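Local structure of probable transcriptional regulator PhnF (2FA1) at residues A[16-27]-A[78-87]; A[54-64]-A[114-122]. The protein probably acts as a DNA-binding transcriptional regulator, of which this chain is the C-terminal, effector-binding UTRA domain, encoded in the operon for alkylphosphonate uptake and C-P lyase. All coordinates share one frame; numbering follows the deposited sequence. Where two conformers were deposited one is given.

Contact 1 (A[16-27]-A[78-87]); sequences QGSHPTSEKLLS and LQRFDSGSLH
Glu23 and Ser83 form a single antiparallel bridge, a non-hydrogen-bonded pair with CA atoms 4.4 Å apart, flanked by bonds from Gly84 N to Ser22 O (2.8 Å) and from Lys24 N to Asp82 O. Gly84 also accepts Ser22 OG at its carbonyl O, at 2.7 Å, and its CA makes a CA-H...O contact with Pro20 O. Ser22 OG sits between its own backbone N and carbonyl carbon (chi1 78°), which carries it to Gly84. Earlier in the chain, Ser18 OG accepts a bond from Leu86 N at 2.9 Å where helix 86-94 begins. Ser85 is the N-cap of that helix, its OG bonded to Asp88 N. On the helix's first turn His87 lies flat under Gly17, whose CA stands 3.3 Å from the ring centroid in a CH-pi contact, while Gln16 CB meets the ring edge at ND1. The far nitrogen, NE2, is held by Glu143. At the other end Lys24 CB lies 3.8 Å from Phe81 CD2; the lysine chain bends at chi3 (68°) and NZ donates to Ser27 OG at 2.7 Å. Leu86 CD1 lies over one face of the Phe81 ring, toward its rim, and Phe89 meets it edge-to-face. This is an isolated antiparallel bridge between strand 23-31, outermost in this chain's sheet, and the loop leading into a serine-capped helix of the UTRA domain.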
loop_
_atom_site.group_PDB
_atom_site.type_symbol
_atom_site.label_atom_id
_atom_site.label_comp_id
_atom_site.label_asym_id
_atom_site.label_seq_id
_atom_site.Cartn_x
_atom_site.Cartn_y
_atom_site.Cartn_z
ATOM N N GLN A 16 -0.474 2.593 13.588
ATOM C CA GLN A 16 0.643 1.851 14.169
ATOM C C GLN A 16 0.174 0.594 14.904
ATOM O O GLN A 16 -0.865 0.612 15.570
ATOM C CB GLN A 16 1.410 2.761 15.142
ATOM C CG GLN A 16 2.269 3.887 14.539
ATOM C CD GLN A 16 3.472 3.364 13.737
ATOM O OE1 GLN A 16 3.311 2.739 12.657
ATOM N NE2 GLN A 16 4.670 3.614 14.246
ATOM N N GLY A 17 0.921 -0.506 14.749
ATOM C CA GLY A 17 0.714 -1.721 15.549
ATOM C C GLY A 17 -0.409 -2.607 15.053
ATOM O O GLY A 17 -0.397 -3.051 13.890
ATOM N N SER A 18 -1.390 -2.867 15.919
ATOM C CA SER A 18 -2.427 -3.892 15.668
ATOM C C SER A 18 -3.813 -3.262 15.903
ATOM O O SER A 18 -3.879 -2.241 16.526
ATOM C CB SER A 18 -2.207 -5.113 16.601
ATOM O OG SER A 18 -2.472 -4.821 17.997
ATOM N N HIS A 19 -4.914 -3.845 15.378
ATOM C CA HIS A 19 -6.293 -3.256 15.594
ATOM C C HIS A 19 -6.780 -3.314 17.074
ATOM O O HIS A 19 -6.453 -4.256 17.763
ATOM C CB HIS A 19 -7.266 -4.103 14.755
ATOM C CG HIS A 19 -8.641 -3.533 14.656
ATOM N ND1 HIS A 19 -9.684 -3.956 15.451
ATOM C CD2 HIS A 19 -9.153 -2.587 13.833
ATOM C CE1 HIS A 19 -10.776 -3.296 15.125
ATOM N NE2 HIS A 19 -10.473 -2.435 14.175
ATOM N N PRO A 20 -7.644 -2.372 17.570
ATOM C CA PRO A 20 -8.153 -2.456 18.969
ATOM C C PRO A 20 -8.888 -3.729 19.393
ATOM O O PRO A 20 -9.002 -3.980 20.598
ATOM C CB PRO A 20 -9.053 -1.193 19.124
ATOM C CG PRO A 20 -8.600 -0.312 18.032
ATOM C CD PRO A 20 -8.087 -1.146 16.898
ATOM N N THR A 21 -9.316 -4.567 18.424
ATOM C CA THR A 21 -9.857 -5.882 18.707
ATOM C C THR A 21 -8.873 -7.015 18.392
ATOM O O THR A 21 -9.271 -8.185 18.428
ATOM C CB THR A 21 -11.076 -6.211 17.777
ATOM O OG1 THR A 21 -10.611 -6.262 16.412
ATOM C CG2 THR A 21 -12.111 -5.213 17.979
ATOM N N SER A 22 -7.619 -6.689 18.139
ATOM C CA SER A 22 -6.628 -7.766 17.817
ATOM C C SER A 22 -6.371 -8.585 19.062
ATOM O O SER A 22 -6.501 -8.069 20.191
ATOM C CB SER A 22 -5.342 -7.261 17.234
ATOM O OG SER A 22 -4.530 -6.739 18.232
ATOM N N GLU A 23 -6.154 -9.883 18.844
ATOM C CA GLU A 23 -5.787 -10.801 19.947
ATOM C C GLU A 23 -4.363 -11.235 19.831
ATOM O O GLU A 23 -3.874 -11.468 18.736
ATOM C CB GLU A 23 -6.638 -12.028 19.862
ATOM C CG GLU A 23 -8.086 -11.754 20.098
ATOM C CD GLU A 23 -8.418 -11.559 21.564
ATOM O OE1 GLU A 23 -7.629 -11.957 22.464
ATOM O OE2 GLU A 23 -9.514 -11.026 21.785
ATOM N N LYS A 24 -3.704 -11.425 20.961
ATOM C CA LYS A 24 -2.348 -12.055 20.959
ATOM C C LYS A 24 -2.468 -13.509 20.700
ATOM O O LYS A 24 -3.175 -14.230 21.467
ATOM C CB LYS A 24 -1.648 -11.794 22.328
ATOM C CG LYS A 24 -0.176 -12.281 22.218
ATOM C CD LYS A 24 0.615 -11.952 23.540
ATOM C CE LYS A 24 0.124 -12.778 24.754
ATOM N NZ LYS A 24 1.048 -12.512 25.942
ATOM N N LEU A 25 -1.663 -13.986 19.768
ATOM C CA LEU A 25 -1.513 -15.413 19.502
ATOM C C LEU A 25 -0.278 -15.951 20.196
ATOM O O LEU A 25 -0.307 -17.072 20.678
ATOM C CB LEU A 25 -1.326 -15.645 17.996
ATOM C CG LEU A 25 -2.708 -15.872 17.236
ATOM C CD1 LEU A 25 -3.817 -15.098 17.631
ATOM C CD2 LEU A 25 -2.388 -16.023 15.710
ATOM N N LEU A 26 0.774 -15.167 20.320
ATOM C CA LEU A 26 1.957 -15.689 21.000
ATOM C C LEU A 26 2.832 -14.529 21.377
ATOM O O LEU A 26 2.840 -13.537 20.688
ATOM C CB LEU A 26 2.708 -16.581 20.006
ATOM C CG LEU A 26 3.615 -17.822 20.284
ATOM C CD1 LEU A 26 5.051 -17.510 19.926
ATOM C CD2 LEU A 26 3.467 -18.682 21.554
ATOM N N SER A 27 3.524 -14.660 22.521
ATOM C CA SER A 27 4.608 -13.694 22.929
ATOM C C SER A 27 5.747 -14.590 23.423
ATOM O O SER A 27 5.507 -15.415 24.373
ATOM C CB SER A 27 4.179 -12.691 24.026
ATOM O OG SER A 27 3.494 -13.376 25.055
ATOM N N LEU A 78 5.883 -6.586 27.384
ATOM C CA LEU A 78 5.252 -7.248 26.222
ATOM C C LEU A 78 4.668 -8.631 26.526
ATOM O O LEU A 78 3.682 -9.097 25.884
ATOM C CB LEU A 78 6.233 -7.259 25.043
ATOM C CG LEU A 78 6.529 -5.895 24.481
ATOM C CD1 LEU A 78 7.606 -6.030 23.419
ATOM C CD2 LEU A 78 5.247 -5.104 23.940
ATOM N N GLN A 79 5.338 -9.389 27.421
ATOM C CA GLN A 79 4.766 -10.697 27.757
ATOM C C GLN A 79 3.379 -10.588 28.383
ATOM O O GLN A 79 2.637 -11.533 28.288
ATOM C CB GLN A 79 5.688 -11.457 28.692
ATOM C CG GLN A 79 5.634 -10.964 30.139
ATOM C CD GLN A 79 6.769 -11.597 30.998
ATOM O OE1 GLN A 79 7.965 -11.214 30.922
ATOM N NE2 GLN A 79 6.358 -12.502 31.890
ATOM N N ARG A 80 3.030 -9.402 28.924
ATOM C CA ARG A 80 1.735 -9.146 29.553
ATOM C C ARG A 80 0.688 -8.650 28.606
ATOM O O ARG A 80 -0.510 -8.494 29.027
ATOM C CB ARG A 80 1.948 -8.179 30.732
ATOM C CG ARG A 80 2.822 -8.833 31.858
ATOM C CD ARG A 80 3.119 -7.878 33.111
ATOM N NE ARG A 80 3.531 -8.718 34.301
ATOM C CZ ARG A 80 4.754 -9.255 34.510
ATOM N NH1 ARG A 80 5.783 -9.060 33.684
ATOM N NH2 ARG A 80 4.956 -10.031 35.595
ATOM N N PHE A 81 1.032 -8.455 27.323
ATOM C CA PHE A 81 -0.025 -8.015 26.353
ATOM C C PHE A 81 -1.021 -9.145 26.126
ATOM O O PHE A 81 -0.622 -10.266 25.992
ATOM C CB PHE A 81 0.629 -7.560 25.045
ATOM C CG PHE A 81 -0.366 -7.287 23.940
ATOM C CD1 PHE A 81 -1.132 -6.121 23.999
ATOM C CD2 PHE A 81 -0.545 -8.213 22.935
ATOM C CE1 PHE A 81 -2.087 -5.844 22.966
ATOM C CE2 PHE A 81 -1.492 -7.940 21.905
ATOM C CZ PHE A 81 -2.228 -6.759 21.961
ATOM N N ASP A 82 -2.321 -8.813 26.071
ATOM C CA ASP A 82 -3.361 -9.825 25.931
ATOM C C ASP A 82 -4.175 -9.594 24.658
ATOM O O ASP A 82 -4.294 -10.504 23.810
ATOM C CB ASP A 82 -4.233 -9.690 27.186
ATOM C CG ASP A 82 -5.280 -10.759 27.312
ATOM O OD1 ASP A 82 -5.296 -11.751 26.517
ATOM O OD2 ASP A 82 -6.086 -10.604 28.276
ATOM N N SER A 83 -4.713 -8.374 24.505
ATOM C CA SER A 83 -5.521 -8.026 23.347
ATOM C C SER A 83 -5.610 -6.549 23.239
ATOM O O SER A 83 -5.357 -5.798 24.232
ATOM C CB SER A 83 -6.922 -8.656 23.483
ATOM O OG SER A 83 -7.638 -7.942 24.530
ATOM N N GLY A 84 -6.006 -6.076 22.058
ATOM C CA GLY A 84 -6.179 -4.675 21.852
ATOM C C GLY A 84 -5.080 -4.145 20.953
ATOM O O GLY A 84 -4.414 -4.950 20.235
ATOM N N SER A 85 -4.944 -2.826 20.920
ATOM C CA SER A 85 -3.954 -2.224 20.145
ATOM C C SER A 85 -2.617 -2.484 20.872
ATOM O O SER A 85 -2.419 -1.930 21.971
ATOM C CB SER A 85 -4.143 -0.721 20.046
ATOM O OG SER A 85 -3.051 -0.135 19.358
ATOM N N LEU A 86 -1.693 -3.204 20.229
ATOM C CA LEU A 86 -0.344 -3.433 20.865
ATOM C C LEU A 86 0.431 -2.108 21.012
ATOM O O LEU A 86 1.121 -1.890 22.051
ATOM C CB LEU A 86 0.483 -4.424 20.005
ATOM C CG LEU A 86 1.905 -4.673 20.511
ATOM C CD1 LEU A 86 1.910 -5.191 21.934
ATOM C CD2 LEU A 86 2.556 -5.757 19.590
ATOM N N HIS A 87 0.356 -1.166 20.048
ATOM C CA HIS A 87 1.115 0.079 20.240
ATOM C C HIS A 87 0.522 0.953 21.360
ATOM O O HIS A 87 1.279 1.513 22.166
ATOM C CB HIS A 87 1.350 0.771 18.916
ATOM C CG HIS A 87 2.348 0.043 18.044
ATOM N ND1 HIS A 87 2.895 0.606 16.907
ATOM C CD2 HIS A 87 2.935 -1.171 18.177
ATOM C CE1 HIS A 87 3.756 -0.247 16.368
ATOM N NE2 HIS A 87 3.800 -1.331 17.118
HETATM O O HOH W 1 -7.851 -12.169 24.871
HETATM O O HOH W 2 4.079 -14.433 27.431
#

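Contact 2 (A[54-64]-A[114-122]); sequences LRRVNGVALCL and ECQRLEIPN
Arg56 and Glu119 make the charged part of this contact, a two-pronged end-on salt bridge in which NH1 meets OE1 and NH2 meets OE2, each pair at 2.8 Å. The NH1 bond is nearly straight (177°) and approaches OE1 on the syn side, though tilted 32° from the carboxylate plane, whereas NH2 comes to OE2 from above that plane; the two flat groups are turned 40° against each other. Arg56 NH1 also donates to Gly59 O at 2.7 Å, which ties the guanidinium to the turn of its own hairpin and so limits its swing. Glu119 reaches across because its chain is extended beyond CG.

Apolar packing centres on Leu118. Its CD2 branch rests on the strand at Leu62 and Leu64, 4.1 Å from Leu64 CB, with Ala61 CB and, more loosely, Leu54 CD1 beside it. Leu64 in turn crosses the aliphatic part of Arg117 at a slant, its CD2 3.9 Å from Arg117 CD. Leu126 of strand 125-135 also touches Leu118.

Two waters fill in the polar contacts. One accepts Ala61 N at 2.9 Å and donates to Glu119 OE1, giving that oxygen a second partner. The other lies between two backbone oxygens, within bonding distance of both Ala61 O and Leu118 O.

The helix ends in a Schellman motif with Glu119 as its positive-phi C-prime residue, Ile120 N returning to Cys115 O. Thus a helix C-terminus is packed and salt-bridged against a beta hairpin that has a type I' turn at Val57 to Val60 and a classic bulge at Leu62 and Cys63.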
loop_
_atom_site.group_PDB
_atom_site.type_symbol
_atom_site.label_atom_id
_atom_site.label_comp_id
_atom_site.label_asym_id
_atom_site.label_seq_id
_atom_site.Cartn_x
_atom_site.Cartn_y
_atom_site.Cartn_z
ATOM N N LEU A 54 -3.696 -11.310 15.874
ATOM C CA LEU A 54 -4.608 -11.608 14.744
ATOM C C LEU A 54 -5.933 -10.873 15.005
ATOM O O LEU A 54 -6.429 -10.840 16.150
ATOM C CB LEU A 54 -4.910 -13.077 14.823
ATOM C CG LEU A 54 -5.763 -13.656 13.674
ATOM C CD1 LEU A 54 -5.113 -13.594 12.372
ATOM C CD2 LEU A 54 -6.206 -15.041 14.023
ATOM N N ARG A 55 -6.479 -10.361 13.904
ATOM C CA ARG A 55 -7.842 -9.700 13.973
ATOM C C ARG A 55 -8.779 -10.721 13.280
ATOM O O ARG A 55 -8.467 -11.197 12.115
ATOM C CB ARG A 55 -7.763 -8.376 13.238
ATOM C CG ARG A 55 -9.215 -7.835 13.091
ATOM C CD ARG A 55 -9.283 -6.521 12.266
ATOM N NE ARG A 55 -10.684 -6.059 12.199
ATOM C CZ ARG A 55 -11.067 -5.012 11.471
ATOM N NH1 ARG A 55 -10.176 -4.364 10.741
ATOM N NH2 ARG A 55 -12.326 -4.631 11.462
ATOM N N ARG A 56 -9.948 -10.978 13.909
ATOM C CA ARG A 56 -10.952 -11.863 13.291
ATOM C C ARG A 56 -12.245 -11.089 13.351
ATOM O O ARG A 56 -12.422 -10.206 14.224
ATOM C CB ARG A 56 -11.171 -13.085 14.125
ATOM C CG ARG A 56 -9.984 -14.062 14.121
ATOM C CD ARG A 56 -10.345 -15.402 14.971
ATOM N NE ARG A 56 -9.239 -16.357 14.830
ATOM C CZ ARG A 56 -9.065 -17.253 13.859
ATOM N NH1 ARG A 56 -10.006 -17.496 12.916
ATOM N NH2 ARG A 56 -7.920 -17.961 13.856
ATOM N N VAL A 57 -13.132 -11.443 12.471
ATOM C CA VAL A 57 -14.541 -10.919 12.513
ATOM C C VAL A 57 -15.484 -12.112 12.308
ATOM O O VAL A 57 -15.360 -12.876 11.363
ATOM C CB VAL A 57 -14.758 -9.911 11.453
ATOM C CG1 VAL A 57 -16.254 -9.519 11.383
ATOM C CG2 VAL A 57 -13.861 -8.632 11.656
ATOM N N ASN A 58 -16.347 -12.340 13.294
ATOM C CA ASN A 58 -17.191 -13.535 13.393
ATOM C C ASN A 58 -16.387 -14.814 13.145
ATOM O O ASN A 58 -16.806 -15.667 12.418
ATOM C CB ASN A 58 -18.420 -13.379 12.427
ATOM C CG ASN A 58 -19.469 -12.518 13.094
ATOM O OD1 ASN A 58 -19.564 -12.550 14.331
ATOM N ND2 ASN A 58 -20.148 -11.623 12.335
ATOM N N GLY A 59 -15.208 -14.866 13.780
ATOM C CA GLY A 59 -14.413 -16.068 13.611
ATOM C C GLY A 59 -13.471 -16.111 12.412
ATOM O O GLY A 59 -12.654 -17.084 12.333
ATOM N N VAL A 60 -13.653 -15.194 11.427
ATOM C CA VAL A 60 -12.952 -15.261 10.155
ATOM C C VAL A 60 -11.684 -14.455 10.358
ATOM O O VAL A 60 -11.722 -13.282 10.676
ATOM C CB VAL A 60 -13.818 -14.667 8.994
ATOM C CG1 VAL A 60 -12.982 -14.595 7.712
ATOM C CG2 VAL A 60 -15.117 -15.534 8.788
ATOM N N ALA A 61 -10.551 -15.114 10.142
ATOM C CA ALA A 61 -9.252 -14.402 10.294
ATOM C C ALA A 61 -9.063 -13.387 9.159
ATOM O O ALA A 61 -9.160 -13.754 7.968
ATOM C CB ALA A 61 -8.077 -15.461 10.176
ATOM N N LEU A 62 -8.680 -12.180 9.520
ATOM C CA LEU A 62 -8.530 -11.129 8.515
ATOM C C LEU A 62 -7.118 -10.625 8.372
ATOM O O LEU A 62 -6.671 -10.314 7.275
ATOM C CB LEU A 62 -9.395 -9.947 8.921
ATOM C CG LEU A 62 -10.899 -10.180 8.843
ATOM C CD1 LEU A 62 -11.535 -8.830 8.816
ATOM C CD2 LEU A 62 -11.342 -11.011 7.723
ATOM N N CYS A 63 -6.463 -10.403 9.521
ATOM C CA CYS A 63 -5.176 -9.683 9.508
ATOM C C CYS A 63 -4.256 -10.314 10.556
ATOM O O CYS A 63 -4.578 -10.293 11.752
ATOM C CB CYS A 63 -5.405 -8.195 9.915
ATOM S SG CYS A 63 -3.721 -7.397 9.870
ATOM N N LEU A 64 -3.121 -10.881 10.123
ATOM C CA LEU A 64 -2.200 -11.504 11.049
ATOM C C LEU A 64 -0.959 -10.590 11.052
ATOM O O LEU A 64 -0.555 -10.189 9.989
ATOM C CB LEU A 64 -1.735 -12.796 10.393
ATOM C CG LEU A 64 -0.591 -13.505 11.114
ATOM C CD1 LEU A 64 -1.303 -14.145 12.345
ATOM C CD2 LEU A 64 0.033 -14.562 10.164
ATOM N N GLU A 114 1.174 -19.573 5.571
ATOM C CA GLU A 114 0.280 -18.420 5.434
ATOM C C GLU A 114 -1.169 -18.868 5.317
ATOM O O GLU A 114 -2.063 -18.263 5.960
ATOM C CB GLU A 114 0.679 -17.582 4.205
ATOM C CG GLU A 114 2.051 -16.964 4.292
ATOM C CD GLU A 114 2.567 -16.560 2.917
ATOM O OE1 GLU A 114 2.000 -16.977 1.837
ATOM O OE2 GLU A 114 3.584 -15.851 2.931
ATOM N N CYS A 115 -1.441 -19.939 4.561
ATOM C CA CYS A 115 -2.821 -20.434 4.384
ATOM C C CYS A 115 -3.275 -21.035 5.710
ATOM O O CYS A 115 -4.456 -20.963 6.046
ATOM C CB CYS A 115 -2.973 -21.521 3.339
ATOM S SG CYS A 115 -2.625 -21.021 1.684
ATOM N N GLN A 116 -2.322 -21.599 6.476
ATOM C CA GLN A 116 -2.704 -22.228 7.750
ATOM C C GLN A 116 -3.067 -21.173 8.769
ATOM O O GLN A 116 -4.177 -21.252 9.387
ATOM C CB GLN A 116 -1.630 -23.233 8.271
ATOM C CG GLN A 116 -1.969 -23.821 9.677
ATOM C CD GLN A 116 -0.883 -24.775 10.252
ATOM O OE1 GLN A 116 -0.994 -25.261 11.391
ATOM N NE2 GLN A 116 0.157 -25.026 9.484
ATOM N N ARG A 117 -2.193 -20.191 8.919
ATOM C CA ARG A 117 -2.485 -19.141 9.924
ATOM C C ARG A 117 -3.696 -18.279 9.565
ATOM O O ARG A 117 -4.460 -17.927 10.489
ATOM C CB ARG A 117 -1.292 -18.273 10.291
ATOM C CG ARG A 117 -0.030 -19.078 10.573
ATOM C CD ARG A 117 1.006 -18.204 11.291
ATOM N NE ARG A 117 1.868 -19.105 12.026
ATOM C CZ ARG A 117 3.091 -19.484 11.691
ATOM N NH1 ARG A 117 3.707 -18.993 10.607
ATOM N NH2 ARG A 117 3.716 -20.330 12.505
ATOM N N LEU A 118 -3.886 -17.909 8.281
ATOM C CA LEU A 118 -4.999 -17.039 7.931
ATOM C C LEU A 118 -6.195 -17.853 7.528
ATOM O O LEU A 118 -7.236 -17.241 7.212
ATOM C CB LEU A 118 -4.674 -16.053 6.802
ATOM C CG LEU A 118 -3.921 -14.792 7.239
ATOM C CD1 LEU A 118 -3.534 -13.999 6.050
ATOM C CD2 LEU A 118 -4.884 -13.898 8.019
ATOM N N GLU A 119 -6.089 -19.206 7.578
ATOM C CA GLU A 119 -7.210 -20.084 7.356
ATOM C C GLU A 119 -7.869 -19.783 5.997
ATOM O O GLU A 119 -9.133 -19.486 5.893
ATOM C CB GLU A 119 -8.232 -19.985 8.537
ATOM C CG GLU A 119 -7.528 -20.300 9.878
ATOM C CD GLU A 119 -8.386 -19.957 11.127
ATOM O OE1 GLU A 119 -9.450 -19.348 10.883
ATOM O OE2 GLU A 119 -7.942 -20.287 12.270
ATOM N N ILE A 120 -7.040 -19.816 4.953
ATOM C CA ILE A 120 -7.534 -19.512 3.573
ATOM C C ILE A 120 -7.039 -20.526 2.595
ATOM O O ILE A 120 -6.090 -21.181 2.909
ATOM C CB ILE A 120 -7.097 -18.123 3.118
ATOM C CG1 ILE A 120 -5.623 -17.968 3.404
ATOM C CG2 ILE A 120 -7.993 -17.044 3.863
ATOM C CD1 ILE A 120 -5.035 -16.726 3.017
ATOM N N PRO A 121 -7.663 -20.635 1.408
ATOM C CA PRO A 121 -7.247 -21.574 0.400
ATOM C C PRO A 121 -5.929 -21.218 -0.223
ATOM O O PRO A 121 -5.461 -20.035 -0.215
ATOM C CB PRO A 121 -8.363 -21.497 -0.674
ATOM C CG PRO A 121 -9.177 -20.450 -0.379
ATOM C CD PRO A 121 -8.834 -19.860 0.980
ATOM N N ASN A 122 -5.313 -22.271 -0.750
ATOM C CA ASN A 122 -4.132 -22.135 -1.524
ATOM C C ASN A 122 -4.314 -21.024 -2.577
ATOM O O ASN A 122 -5.342 -20.933 -3.245
ATOM C CB ASN A 122 -3.843 -23.512 -2.151
ATOM C CG ASN A 122 -2.491 -23.560 -2.767
ATOM O OD1 ASN A 122 -1.546 -22.960 -2.239
ATOM N ND2 ASN A 122 -2.386 -24.209 -3.925
HETATM O O HOH W 3 -9.676 -16.233 6.985
HETATM O O HOH W 4 -10.939 -17.774 9.073
#

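From the N terminus, the chain runs through 16-27, the hairpin 54-64, then 78-87 and finally 114-122, so the two contacts cross instead of nesting. Contact 1 closes a loop of 50 residues holding helix 34-40, strands 47-57 and 60-69 and most of helix 75-78; contact 2 closes one of 49, spanning helices 75-78 and 86-94 and strand 98-109. The six-stranded antiparallel sheet joins them, since strands 23-31 and 47-57 are neighbours in it. There Glu23 O and Leu54 N probably share a hydrogen bond, and Leu25 packs on Leu54. Together the contacts tie the entry of helix 86-94 to strand 23-31, and the end of helix 113-118 to the hairpin of strands 47-57 and 60-69.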